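Local coordinates for protein ESSC (PDB 5FWH) that makes up the N-terminal forkhead-associated part of EssC, an FtsK/SpoIIIE-type ATPase component of the bacterial type VII secretion apparatus, at residues 11-16 / 32-37; 41-46 / 59-64; 91-96 / 177-182; 133-138 / 150-155. All coordinates share one frame; numbering follows the deposited sequence.

Overall arrangement
From the N terminus, contact 1 closes the first loop by packing strand 11-16 against the short strand 34-35, so that the edges of two different sheets meet. Contact 2 follows in series about 15 Å away (centre to centre) and closes the next loop, where the turn leading into strand 46-50 meets the end of strand 57-60. The two touch through Val-36 with Phe-41 and His-32 with Tyr-45, and belong to the first beta sandwich. Contact 3 spans the longest loop, joining the strands that begin at 94 and 175 in the second sandwich. Contact 4 falls within that loop, adding edge strand 153-154 to strand 131-136. Contacts 2 and 4 lie on opposite sides of the chain's centre.

Contact 1: residues 11-16 / 32-37; sequences YCQLFS and HHVTVS
Val-34 sends one methyl to each of two side chains hanging from strand 11-16. Its CG2 lies 3.6 Å from Phe-15 CD1 and about as close to CB and CG, so the root of the ring rests obliquely on this methyl. Farther out along the same ring, Phe-15 CZ comes 3.9 Å from His-33 CB, while Phe-15 CE1 passes 3.8 Å from the His-33 carbonyl O. The other methyl, Val-34 CG1, meets the amide of Gln-13 tip to tip, with Gln-13 OE1 3.6 Å away. Beside it Gln-13 NE2 donates to Thr-35 O at 3.2 Å. That bond is nearly straight (162°) and lies in the glutamine amide plane, but approaches the acceptor from above its carbonyl plane. Gln-13 NE2 also bonds to Tyr-8 OH, so two partners fix the rotation of the amide. Phe-15 is delivered by a CG anti to the backbone N (chi1 174°); Gln-13 reaches across with an extended chain. Phe-15 also packs on Leu-4 and Ile-24. Strand 11-16 pairs with strand 3-8 and strand 34-35 with strand 23-27, so the contact joins edge strands of the two facing sheets in the first sandwich.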
loop_
_atom_site.group_PDB
_atom_site.type_symbol
_atom_site.label_atom_id
_atom_site.label_comp_id
_atom_site.label_asym_id
_atom_site.label_seq_id
_atom_site.Cartn_x
_atom_site.Cartn_y
_atom_site.Cartn_z
ATOM N N TYR A 11 -6.751 -9.018 -3.369
ATOM C CA TYR A 11 -7.112 -7.608 -3.393
ATOM C C TYR A 11 -6.436 -6.906 -2.242
ATOM O O TYR A 11 -6.109 -7.550 -1.236
ATOM C CB TYR A 11 -8.619 -7.429 -3.252
ATOM C CG TYR A 11 -9.302 -8.183 -4.370
ATOM C CD1 TYR A 11 -9.161 -7.754 -5.686
ATOM C CD2 TYR A 11 -9.990 -9.386 -4.113
ATOM C CE1 TYR A 11 -9.724 -8.488 -6.745
ATOM C CE2 TYR A 11 -10.558 -10.098 -5.138
ATOM C CZ TYR A 11 -10.422 -9.646 -6.444
ATOM O OH TYR A 11 -10.987 -10.355 -7.438
ATOM N N CYS A 12 -6.244 -5.592 -2.426
ATOM C CA CYS A 12 -5.840 -4.721 -1.355
ATOM C C CYS A 12 -6.685 -3.461 -1.545
ATOM O O CYS A 12 -6.651 -2.875 -2.641
ATOM C CB CYS A 12 -4.359 -4.387 -1.511
ATOM S SG CYS A 12 -3.677 -3.259 -0.259
ATOM N N GLN A 13 -7.488 -3.112 -0.548
ATOM C CA GLN A 13 -8.200 -1.808 -0.521
ATOM C C GLN A 13 -7.460 -0.910 0.439
ATOM O O GLN A 13 -6.984 -1.385 1.481
ATOM C CB GLN A 13 -9.567 -1.943 0.068
ATOM C CG GLN A 13 -10.514 -2.707 -0.803
ATOM C CD GLN A 13 -11.957 -2.595 -0.349
ATOM O OE1 GLN A 13 -12.473 -1.507 -0.029
ATOM N NE2 GLN A 13 -12.646 -3.722 -0.390
ATOM N N LEU A 14 -7.409 0.372 0.099
ATOM C CA LEU A 14 -6.781 1.431 0.891
ATOM C C LEU A 14 -7.915 2.329 1.341
ATOM O O LEU A 14 -8.803 2.625 0.562
ATOM C CB LEU A 14 -5.746 2.144 0.010
ATOM C CG LEU A 14 -4.676 2.982 0.662
ATOM C CD1 LEU A 14 -3.689 2.076 1.352
ATOM C CD2 LEU A 14 -3.942 3.869 -0.319
ATOM N N PHE A 15 -7.967 2.665 2.614
ATOM C CA PHE A 15 -9.017 3.509 3.165
ATOM C C PHE A 15 -8.425 4.568 4.073
ATOM O O PHE A 15 -7.649 4.251 4.987
ATOM C CB PHE A 15 -9.939 2.638 3.990
ATOM C CG PHE A 15 -10.973 3.398 4.724
ATOM C CD1 PHE A 15 -12.167 3.707 4.102
ATOM C CD2 PHE A 15 -10.754 3.851 6.020
ATOM C CE1 PHE A 15 -13.134 4.436 4.761
ATOM C CE2 PHE A 15 -11.724 4.558 6.697
ATOM C CZ PHE A 15 -12.911 4.855 6.069
ATOM N N SER A 16 -8.816 5.824 3.847
ATOM C CA SER A 16 -8.323 6.980 4.610
ATOM C C SER A 16 -9.120 7.241 5.894
ATOM O O SER A 16 -10.330 7.255 5.878
ATOM C CB SER A 16 -8.373 8.250 3.735
ATOM O OG SER A 16 -7.357 8.225 2.751
ATOM N N HIS A 32 -21.120 -0.026 5.142
ATOM C CA HIS A 32 -19.881 -0.028 5.912
ATOM C C HIS A 32 -18.810 0.829 5.298
ATOM O O HIS A 32 -18.836 1.118 4.123
ATOM C CB HIS A 32 -19.346 -1.441 6.062
ATOM C CG HIS A 32 -20.163 -2.283 6.967
ATOM N ND1 HIS A 32 -20.471 -3.588 6.672
ATOM C CD2 HIS A 32 -20.757 -2.009 8.155
ATOM C CE1 HIS A 32 -21.178 -4.102 7.665
ATOM N NE2 HIS A 32 -21.384 -3.156 8.567
ATOM N N HIS A 33 -17.844 1.202 6.122
ATOM C CA HIS A 33 -16.771 2.007 5.643
ATOM C C HIS A 33 -15.946 1.269 4.605
ATOM O O HIS A 33 -15.631 1.824 3.541
ATOM C CB HIS A 33 -15.944 2.467 6.812
ATOM C CG HIS A 33 -16.714 3.368 7.704
ATOM N ND1 HIS A 33 -17.530 2.895 8.710
ATOM C CD2 HIS A 33 -16.885 4.716 7.668
ATOM C CE1 HIS A 33 -18.136 3.919 9.289
ATOM N NE2 HIS A 33 -17.771 5.030 8.669
ATOM N N VAL A 34 -15.597 0.008 4.888
ATOM C CA VAL A 34 -14.854 -0.791 3.898
ATOM C C VAL A 34 -15.680 -2.064 3.697
ATOM O O VAL A 34 -15.986 -2.742 4.693
ATOM C CB VAL A 34 -13.410 -1.097 4.395
ATOM C CG1 VAL A 34 -12.725 -2.108 3.471
ATOM C CG2 VAL A 34 -12.561 0.157 4.477
ATOM N N THR A 35 -16.062 -2.336 2.439
ATOM C CA THR A 35 -17.009 -3.408 2.020
ATOM C C THR A 35 -16.229 -4.564 1.405
ATOM O O THR A 35 -15.718 -4.434 0.300
ATOM C CB THR A 35 -18.019 -2.939 0.901
ATOM O OG1 THR A 35 -18.793 -1.794 1.295
ATOM C CG2 THR A 35 -18.954 -4.069 0.482
ATOM N N VAL A 36 -16.105 -5.677 2.139
ATOM C CA VAL A 36 -15.656 -6.951 1.600
ATOM C C VAL A 36 -16.865 -7.878 1.470
ATOM O O VAL A 36 -17.294 -8.505 2.442
ATOM C CB VAL A 36 -14.650 -7.635 2.527
ATOM C CG1 VAL A 36 -14.167 -8.925 1.867
ATOM C CG2 VAL A 36 -13.495 -6.665 2.878
ATOM N N SER A 37 -17.400 -7.980 0.261
ATOM C CA SER A 37 -18.661 -8.704 0.054
ATOM C C SER A 37 -18.490 -10.205 -0.017
ATOM O O SER A 37 -19.448 -10.941 0.225
ATOM C CB SER A 37 -19.366 -8.212 -1.211
ATOM O OG SER A 37 -18.394 -8.007 -2.203
#

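Contact 2: residues 41-46 / 59-64; sequences FRNGYI and VLQGGR
Two torsions bring the amides of Asn-43 and Gln-61 together: Asn-43 CG sits in the crowded position between backbone N and carbonyl carbon (chi1 50°), while Gln-61 CG is anti to its backbone N (172°) and the chain beyond runs extended. The amide planes stand 58° apart. Asn-43 OD1 is 2.7 Å from Gln-61 NE2, but the angle is too poor for a hydrogen bond. Instead, Gln-61 NE2 donates to Asp-78 O, which also takes a weak bond from Asn-43 ND2, so one carbonyl gathers both amides. On the way, Gln-61 CG passes 3.0 Å from Asn-43 O and 3.5 Å from Ile-46 CD1, the end of an isoleucine that lies across the glutamine stem. The backbones are crowded here. Tyr-45 O and Gln-61 O, both acceptors, are only 2.4 Å apart, a separation that implies strain or local uncertainty. Gly-44 CA makes a CA-H...O contact of 3.3 Å to Gln-61 O, a closeness possible because no side chain projects there. Gly-44 ends the type I turn that starts at Phe-41. Across from it, Gln-61 N bonds to Arg-64 O at 2.8 Å, closing the turn between strands 57-60 and 65-69. Strand 46-50, which segment 41-46 leads into, runs antiparallel between strands 23-27 and 57-60, with Ile-46 packed on Ile-26.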
loop_
_atom_site.group_PDB
_atom_site.type_symbol
_atom_site.label_atom_id
_atom_site.label_comp_id
_atom_site.label_asym_id
_atom_site.label_seq_id
_atom_site.Cartn_x
_atom_site.Cartn_y
_atom_site.Cartn_z
ATOM N N PHE A 41 -18.407 -12.654 7.783
ATOM C CA PHE A 41 -18.274 -11.974 9.063
ATOM C C PHE A 41 -19.185 -12.623 10.140
ATOM O O PHE A 41 -19.822 -11.919 10.946
ATOM C CB PHE A 41 -18.528 -10.452 8.904
ATOM C CG PHE A 41 -17.525 -9.763 8.027
ATOM C CD1 PHE A 41 -16.270 -9.430 8.528
ATOM C CD2 PHE A 41 -17.815 -9.508 6.709
ATOM C CE1 PHE A 41 -15.331 -8.826 7.726
ATOM C CE2 PHE A 41 -16.896 -8.915 5.898
ATOM C CZ PHE A 41 -15.649 -8.567 6.399
ATOM N N ARG A 42 -19.214 -13.955 10.154
ATOM C CA ARG A 42 -19.982 -14.676 11.148
ATOM C C ARG A 42 -19.391 -14.523 12.561
ATOM O O ARG A 42 -20.119 -14.525 13.519
ATOM C CB ARG A 42 -20.140 -16.128 10.774
ATOM C CG ARG A 42 -21.548 -16.626 11.070
ATOM C CD ARG A 42 -21.731 -18.101 10.708
ATOM N NE ARG A 42 -21.073 -18.389 9.434
ATOM C CZ ARG A 42 -21.526 -18.017 8.238
ATOM N NH1 ARG A 42 -22.685 -17.359 8.099
ATOM N NH2 ARG A 42 -20.811 -18.317 7.155
ATOM N N ASN A 43 -18.089 -14.341 12.699
ATOM C CA ASN A 43 -17.580 -13.842 14.005
ATOM C C ASN A 43 -17.516 -12.272 14.097
ATOM O O ASN A 43 -16.560 -11.694 14.617
ATOM C CB ASN A 43 -16.286 -14.585 14.514
ATOM C CG ASN A 43 -15.141 -14.690 13.474
ATOM O OD1 ASN A 43 -15.096 -13.975 12.471
ATOM N ND2 ASN A 43 -14.178 -15.600 13.751
ATOM N N GLY A 44 -18.540 -11.566 13.611
ATOM C CA GLY A 44 -18.553 -10.111 13.814
ATOM C C GLY A 44 -17.927 -9.362 12.660
ATOM O O GLY A 44 -17.099 -9.889 11.929
ATOM N N TYR A 45 -18.385 -8.133 12.437
ATOM C CA TYR A 45 -17.700 -7.249 11.562
ATOM C C TYR A 45 -16.406 -6.853 12.306
ATOM O O TYR A 45 -16.176 -7.255 13.493
ATOM C CB TYR A 45 -18.603 -6.045 11.158
ATOM C CG TYR A 45 -19.938 -6.449 10.496
ATOM C CD1 TYR A 45 -19.981 -7.395 9.458
ATOM C CD2 TYR A 45 -21.172 -5.900 10.915
ATOM C CE1 TYR A 45 -21.178 -7.790 8.882
ATOM C CE2 TYR A 45 -22.392 -6.290 10.319
ATOM C CZ TYR A 45 -22.401 -7.230 9.302
ATOM O OH TYR A 45 -23.606 -7.625 8.684
ATOM N N ILE A 46 -15.515 -6.144 11.611
ATOM C CA ILE A 46 -14.316 -5.653 12.206
ATOM C C ILE A 46 -14.490 -4.237 12.456
ATOM O O ILE A 46 -14.893 -3.481 11.547
ATOM C CB ILE A 46 -13.084 -5.925 11.340
ATOM C CG1 ILE A 46 -12.949 -7.435 10.997
ATOM C CG2 ILE A 46 -11.799 -5.457 12.047
ATOM C CD1 ILE A 46 -12.958 -8.356 12.231
ATOM N N VAL A 59 -8.521 -2.555 17.564
ATOM C CA VAL A 59 -9.109 -3.488 16.661
ATOM C C VAL A 59 -10.002 -4.382 17.510
ATOM O O VAL A 59 -9.557 -5.058 18.469
ATOM C CB VAL A 59 -8.098 -4.367 15.871
ATOM C CG1 VAL A 59 -8.870 -5.312 14.934
ATOM C CG2 VAL A 59 -7.169 -3.539 14.994
ATOM N N LEU A 60 -11.265 -4.383 17.152
ATOM C CA LEU A 60 -12.256 -5.236 17.809
ATOM C C LEU A 60 -12.945 -6.133 16.741
ATOM O O LEU A 60 -13.137 -5.765 15.591
ATOM C CB LEU A 60 -13.299 -4.384 18.523
ATOM C CG LEU A 60 -12.979 -2.993 19.072
ATOM C CD1 LEU A 60 -14.280 -2.228 19.249
ATOM C CD2 LEU A 60 -12.296 -3.102 20.427
ATOM N N GLN A 61 -13.332 -7.322 17.096
ATOM C CA GLN A 61 -14.015 -8.154 16.099
ATOM C C GLN A 61 -15.471 -8.461 16.473
ATOM O O GLN A 61 -16.326 -8.402 15.608
ATOM C CB GLN A 61 -13.194 -9.384 15.785
ATOM C CG GLN A 61 -13.900 -10.405 14.899
ATOM C CD GLN A 61 -13.002 -11.581 14.553
ATOM O OE1 GLN A 61 -12.118 -11.940 15.338
ATOM N NE2 GLN A 61 -13.234 -12.190 13.388
ATOM N N GLY A 62 -15.772 -8.740 17.736
ATOM C CA GLY A 62 -17.207 -8.768 18.115
ATOM C C GLY A 62 -17.613 -7.675 19.088
ATOM O O GLY A 62 -18.378 -7.908 20.016
ATOM N N GLY A 63 -17.073 -6.481 18.916
ATOM C CA GLY A 63 -17.114 -5.518 19.994
ATOM C C GLY A 63 -16.103 -5.837 21.076
ATOM O O GLY A 63 -15.998 -5.091 22.067
ATOM N N ARG A 64 -15.339 -6.920 20.894
ATOM C CA ARG A 64 -14.233 -7.200 21.773
ATOM C C ARG A 64 -12.905 -7.051 21.032
ATOM O O ARG A 64 -12.778 -7.365 19.817
ATOM C CB ARG A 64 -14.366 -8.557 22.477
ATOM C CG ARG A 64 -14.569 -9.790 21.609
ATOM C CD ARG A 64 -15.205 -10.886 22.457
ATOM N NE ARG A 64 -15.485 -12.044 21.624
ATOM C CZ ARG A 64 -16.439 -12.954 21.835
ATOM N NH1 ARG A 64 -17.268 -12.913 22.900
ATOM N NH2 ARG A 64 -16.553 -13.942 20.962
#

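Contact 3: residues 91-96 / 177-182; sequences EEQRKY and AVTSSE
Strands 94-99 and 175-180 run antiparallel as neighbours in one sheet of the second beta sandwich, and this contact is the end of their ladder. Two hydrogen-bonded pairs carry it. Tyr-96 N gives a nearly straight bond (174°) to Val-178 O at 3.1 Å, and Val-178 N returns one of 3.0 Å to Tyr-96 O, almost along the C=O axis. One step on, Arg-94 N reaches Ser-180 O at 3.0 Å from above its carbonyl plane, while the return bond from Ser-180 N to Arg-94 O is more bent (144°). Between them lies the non-hydrogen-bonded pair Lys-95 and Thr-179, where Lys-95 CG crosses Thr-179 OG1 at 3.4 Å. Strand 175-180 comes late in the forkhead-associated sandwich and strand 94-99 opens it, so the ladder joins distant parts of the chain; strand 166-170 pairs with the other edge of strand 175-180, through the backbones of Ala-177 and Thr-179. On the face of Arg-94, Tyr-96 and Val-178, the tyrosine hydroxyl bonds to Glu-183 OE1 and Val-184 N. Past the ladder, Ser-180 OG donates to Glu-182 O at 2.9 Å, on a lone pair, and Arg-94 NH2 forms a 3.1 Å salt bridge with Glu-92 OE2. Glu-182 OE2 pairs with Arg-72.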
loop_
_atom_site.group_PDB
_atom_site.type_symbol
_atom_site.label_atom_id
_atom_site.label_comp_id
_atom_site.label_asym_id
_atom_site.label_seq_id
_atom_site.Cartn_x
_atom_site.Cartn_y
_atom_site.Cartn_z
ATOM N N GLU A 91 -0.041 8.059 11.575
ATOM C CA GLU A 91 -0.728 9.303 11.332
ATOM C C GLU A 91 -0.053 10.170 10.233
ATOM O O GLU A 91 -0.699 11.099 9.765
ATOM C CB GLU A 91 -0.977 10.062 12.659
ATOM C CG GLU A 91 -2.109 9.410 13.480
ATOM C CD GLU A 91 -2.073 9.689 14.995
ATOM O OE1 GLU A 91 -1.659 10.813 15.379
ATOM O OE2 GLU A 91 -2.462 8.780 15.793
ATOM N N GLU A 92 1.169 9.822 9.778
ATOM C CA GLU A 92 1.953 10.695 8.945
ATOM C C GLU A 92 2.641 9.956 7.800
ATOM O O GLU A 92 3.183 8.877 7.964
ATOM C CB GLU A 92 2.993 11.401 9.788
ATOM C CG GLU A 92 3.741 12.523 9.053
ATOM C CD GLU A 92 4.825 13.214 9.904
ATOM O OE1 GLU A 92 4.929 12.989 11.131
ATOM O OE2 GLU A 92 5.596 13.995 9.328
ATOM N N GLN A 93 2.657 10.597 6.646
ATOM C CA GLN A 93 3.169 10.000 5.429
ATOM C C GLN A 93 3.761 11.063 4.572
ATOM O O GLN A 93 3.173 12.154 4.501
ATOM C CB GLN A 93 2.008 9.303 4.689
ATOM C CG GLN A 93 1.634 7.936 5.283
ATOM C CD GLN A 93 0.758 7.123 4.326
ATOM O OE1 GLN A 93 -0.428 7.423 4.165
ATOM N NE2 GLN A 93 1.338 6.102 3.671
ATOM N N ARG A 94 4.907 10.740 3.935
ATOM C CA ARG A 94 5.625 11.650 3.024
ATOM C C ARG A 94 5.884 11.170 1.587
ATOM O O ARG A 94 5.951 9.945 1.308
ATOM C CB ARG A 94 6.943 12.107 3.643
ATOM C CG ARG A 94 7.909 11.004 4.064
ATOM C CD ARG A 94 9.102 11.627 4.811
ATOM N NE ARG A 94 8.727 12.772 5.667
ATOM C CZ ARG A 94 8.610 12.788 7.006
ATOM N NH1 ARG A 94 8.869 11.725 7.768
ATOM N NH2 ARG A 94 8.219 13.911 7.597
ATOM N N LYS A 95 6.108 12.176 0.726
ATOM C CA LYS A 95 6.014 12.082 -0.719
ATOM C C LYS A 95 7.289 12.585 -1.371
ATOM O O LYS A 95 7.694 13.747 -1.197
ATOM C CB LYS A 95 4.795 12.874 -1.219
ATOM C CG LYS A 95 4.289 12.394 -2.578
ATOM C CD LYS A 95 2.951 12.979 -3.001
ATOM C CE LYS A 95 3.122 14.368 -3.576
ATOM N NZ LYS A 95 3.939 14.391 -4.821
ATOM N N TYR A 96 7.924 11.696 -2.127
ATOM C CA TYR A 96 9.150 11.958 -2.804
ATOM C C TYR A 96 8.829 11.902 -4.260
ATOM O O TYR A 96 8.070 11.040 -4.650
ATOM C CB TYR A 96 10.104 10.808 -2.536
ATOM C CG TYR A 96 10.503 10.652 -1.136
ATOM C CD1 TYR A 96 9.731 9.933 -0.272
ATOM C CD2 TYR A 96 11.682 11.250 -0.674
ATOM C CE1 TYR A 96 10.086 9.820 1.034
ATOM C CE2 TYR A 96 12.055 11.129 0.624
ATOM C CZ TYR A 96 11.254 10.415 1.472
ATOM O OH TYR A 96 11.626 10.290 2.767
ATOM N N ALA A 177 6.397 9.164 -8.311
ATOM C CA ALA A 177 6.126 9.600 -6.973
ATOM C C ALA A 177 5.951 8.391 -6.124
ATOM O O ALA A 177 5.304 7.404 -6.524
ATOM C CB ALA A 177 4.922 10.494 -6.885
ATOM N N VAL A 178 6.629 8.432 -5.005
ATOM C CA VAL A 178 6.602 7.387 -4.005
ATOM C C VAL A 178 6.085 7.885 -2.676
ATOM O O VAL A 178 6.616 8.858 -2.204
ATOM C CB VAL A 178 8.025 6.867 -3.791
ATOM C CG1 VAL A 178 8.021 5.746 -2.734
ATOM C CG2 VAL A 178 8.562 6.446 -5.138
ATOM N N THR A 179 5.049 7.281 -2.079
ATOM C CA THR A 179 4.560 7.771 -0.777
ATOM C C THR A 179 4.730 6.649 0.201
ATOM O O THR A 179 4.515 5.501 -0.154
ATOM C CB THR A 179 3.117 8.260 -0.834
ATOM O OG1 THR A 179 3.084 9.263 -1.838
ATOM C CG2 THR A 179 2.677 8.881 0.492
ATOM N N SER A 180 5.121 7.007 1.412
ATOM C CA SER A 180 5.611 6.054 2.369
ATOM C C SER A 180 5.472 6.630 3.741
ATOM O O SER A 180 5.688 7.804 3.947
ATOM C CB SER A 180 7.092 5.829 2.167
ATOM O OG SER A 180 7.564 4.846 3.046
ATOM N N SER A 181 5.211 5.762 4.693
ATOM C CA SER A 181 5.281 6.132 6.096
ATOM C C SER A 181 6.697 6.216 6.627
ATOM O O SER A 181 6.856 6.721 7.692
ATOM C CB SER A 181 4.397 5.223 6.982
ATOM O OG SER A 181 4.121 3.970 6.367
ATOM N N GLU A 182 7.715 5.762 5.907
ATOM C CA GLU A 182 9.104 5.971 6.345
ATOM C C GLU A 182 9.799 6.813 5.310
ATOM O O GLU A 182 9.311 6.892 4.172
ATOM C CB GLU A 182 9.850 4.660 6.437
ATOM C CG GLU A 182 8.997 3.470 6.811
ATOM C CD GLU A 182 9.818 2.239 7.184
ATOM O OE1 GLU A 182 11.062 2.245 6.995
ATOM O OE2 GLU A 182 9.215 1.251 7.679
HETATM O O HOH W 1 1.453 5.364 1.246
#

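Contact 4: residues 133-138 / 150-155; sequences VVIPDD and SDAVSL
Val-134 and Leu-155 form the apolar centre, crossing at about a right angle with Val-134 CG1 3.6 Å from Leu-155 CD2. This CG1 occupies the crowded position between backbone N and carbonyl carbon (chi1 57°), which turns it toward the facing strand, where it also lies 4.1 Å from Val-153 CB. Leu-142 and Leu-149 pack on Val-134, and Leu-144 on both Val-153 and Leu-155, so this side of the pair looks into the hydrophobic interior. On the other face a smaller patch gathers round Ala-152, whose CB sits 3.8 Å from Ile-135 CG1 and near Val-133 CG1. Next to it Val-133 CG2 touches the hydroxyl of Ser-154, with OG 3.6 Å away.

Between these two layers the backbones are clamped by one hydrogen-bonded pair. Val-134 N donates to Val-153 O at 2.9 Å, and Val-153 N answers to Val-134 O at 3.1 Å; both donors lie in the plane of the carbonyl they address. Val-134 O takes a further close CA-H...O contact from Ala-152 CA. Toward the acidic end Pro-136, which has no N-H to give, rests its ring carbon CD 3.6 Å from Asp-151 O. Beyond it, Asp-137 OD1 accepts Asp-138 N on its anti lone pair but also lies close to Asp-139 OD1, a like-charge neighbour that could raise its pKa. The contact thus adds short edge strand 153-154 to strand 131-136, completing one sheet of the beta sandwich characteristic of forkhead-associated domains.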
loop_
_atom_site.group_PDB
_atom_site.type_symbol
_atom_site.label_atom_id
_atom_site.label_comp_id
_atom_site.label_asym_id
_atom_site.label_seq_id
_atom_site.Cartn_x
_atom_site.Cartn_y
_atom_site.Cartn_z
ATOM N N VAL A 133 6.912 -0.807 -17.807
ATOM C CA VAL A 133 6.360 -2.105 -17.419
ATOM C C VAL A 133 6.743 -2.433 -15.963
ATOM O O VAL A 133 7.867 -2.223 -15.543
ATOM C CB VAL A 133 6.930 -3.190 -18.339
ATOM C CG1 VAL A 133 6.471 -4.582 -17.925
ATOM C CG2 VAL A 133 6.469 -2.912 -19.751
ATOM N N VAL A 134 5.786 -2.927 -15.200
ATOM C CA VAL A 134 6.052 -3.479 -13.883
ATOM C C VAL A 134 6.249 -4.996 -13.974
ATOM O O VAL A 134 5.380 -5.688 -14.510
ATOM C CB VAL A 134 4.964 -3.129 -12.848
ATOM C CG1 VAL A 134 3.574 -3.577 -13.262
ATOM C CG2 VAL A 134 5.351 -3.724 -11.492
ATOM N N ILE A 135 7.340 -5.498 -13.406
ATOM C CA ILE A 135 7.630 -6.942 -13.360
ATOM C C ILE A 135 7.697 -7.301 -11.888
ATOM O O ILE A 135 8.641 -6.930 -11.216
ATOM C CB ILE A 135 8.971 -7.292 -14.052
ATOM C CG1 ILE A 135 8.954 -6.867 -15.558
ATOM C CG2 ILE A 135 9.322 -8.800 -13.918
ATOM C CD1 ILE A 135 9.587 -5.531 -15.842
ATOM N N PRO A 136 6.687 -7.990 -11.373
ATOM C CA PRO A 136 6.744 -8.333 -9.946
ATOM C C PRO A 136 7.592 -9.575 -9.672
ATOM O O PRO A 136 7.997 -10.310 -10.597
ATOM C CB PRO A 136 5.278 -8.615 -9.589
ATOM C CG PRO A 136 4.680 -9.060 -10.886
ATOM C CD PRO A 136 5.392 -8.330 -11.978
ATOM N N ASP A 137 7.852 -9.801 -8.396
ATOM C CA ASP A 137 8.590 -10.970 -7.977
ATOM C C ASP A 137 7.643 -11.962 -7.297
ATOM O O ASP A 137 6.615 -11.592 -6.726
ATOM C CB ASP A 137 9.794 -10.573 -7.115
ATOM C CG ASP A 137 11.075 -11.293 -7.538
ATOM O OD1 ASP A 137 10.984 -12.478 -7.927
ATOM O OD2 ASP A 137 12.166 -10.681 -7.515
ATOM N N ASP A 138 7.983 -13.238 -7.390
ATOM C CA ASP A 138 7.061 -14.289 -6.968
ATOM C C ASP A 138 6.785 -14.196 -5.479
ATOM O O ASP A 138 5.634 -14.331 -5.054
ATOM C CB ASP A 138 7.589 -15.675 -7.339
ATOM C CG ASP A 138 7.678 -15.885 -8.839
ATOM O OD1 ASP A 138 7.981 -14.901 -9.554
ATOM O OD2 ASP A 138 7.456 -17.036 -9.300
ATOM N N SER A 150 0.031 -11.034 -11.116
ATOM C CA SER A 150 0.638 -12.361 -11.254
ATOM C C SER A 150 1.670 -12.433 -12.373
ATOM O O SER A 150 2.345 -13.434 -12.501
ATOM C CB SER A 150 -0.445 -13.395 -11.494
ATOM O OG SER A 150 -1.152 -13.108 -12.694
ATOM N N ASP A 151 1.769 -11.406 -13.208
ATOM C CA ASP A 151 2.821 -11.326 -14.232
ATOM C C ASP A 151 3.090 -9.863 -14.582
ATOM O O ASP A 151 2.447 -8.955 -14.025
ATOM C CB ASP A 151 2.448 -12.145 -15.481
ATOM C CG ASP A 151 1.090 -11.776 -16.052
ATOM O OD1 ASP A 151 0.869 -10.593 -16.342
ATOM O OD2 ASP A 151 0.239 -12.679 -16.226
ATOM N N ALA A 152 4.056 -9.638 -15.471
ATOM C CA ALA A 152 4.403 -8.291 -15.927
ATOM C C ALA A 152 3.223 -7.633 -16.622
ATOM O O ALA A 152 2.392 -8.328 -17.214
ATOM C CB ALA A 152 5.635 -8.304 -16.799
ATOM N N VAL A 153 3.117 -6.313 -16.460
ATOM C CA VAL A 153 1.997 -5.476 -16.927
ATOM C C VAL A 153 2.521 -4.069 -17.322
ATOM O O VAL A 153 3.293 -3.413 -16.575
ATOM C CB VAL A 153 0.924 -5.266 -15.827
ATOM C CG1 VAL A 153 -0.276 -4.469 -16.352
ATOM C CG2 VAL A 153 0.474 -6.599 -15.257
ATOM N N SER A 154 2.092 -3.609 -18.495
ATOM C CA SER A 154 2.476 -2.326 -18.992
ATOM C C SER A 154 1.531 -1.296 -18.386
ATOM O O SER A 154 0.333 -1.493 -18.375
ATOM C CB SER A 154 2.469 -2.288 -20.529
ATOM O OG SER A 154 3.422 -1.306 -20.912
ATOM N N LEU A 155 2.116 -0.244 -17.827
ATOM C CA LEU A 155 1.450 0.733 -17.006
ATOM C C LEU A 155 0.976 1.921 -17.815
ATOM O O LEU A 155 1.642 2.301 -18.750
ATOM C CB LEU A 155 2.451 1.290 -15.960
ATOM C CG LEU A 155 3.170 0.347 -14.963
ATOM C CD1 LEU A 155 4.063 1.133 -14.016
ATOM C CD2 LEU A 155 2.110 -0.378 -14.170
#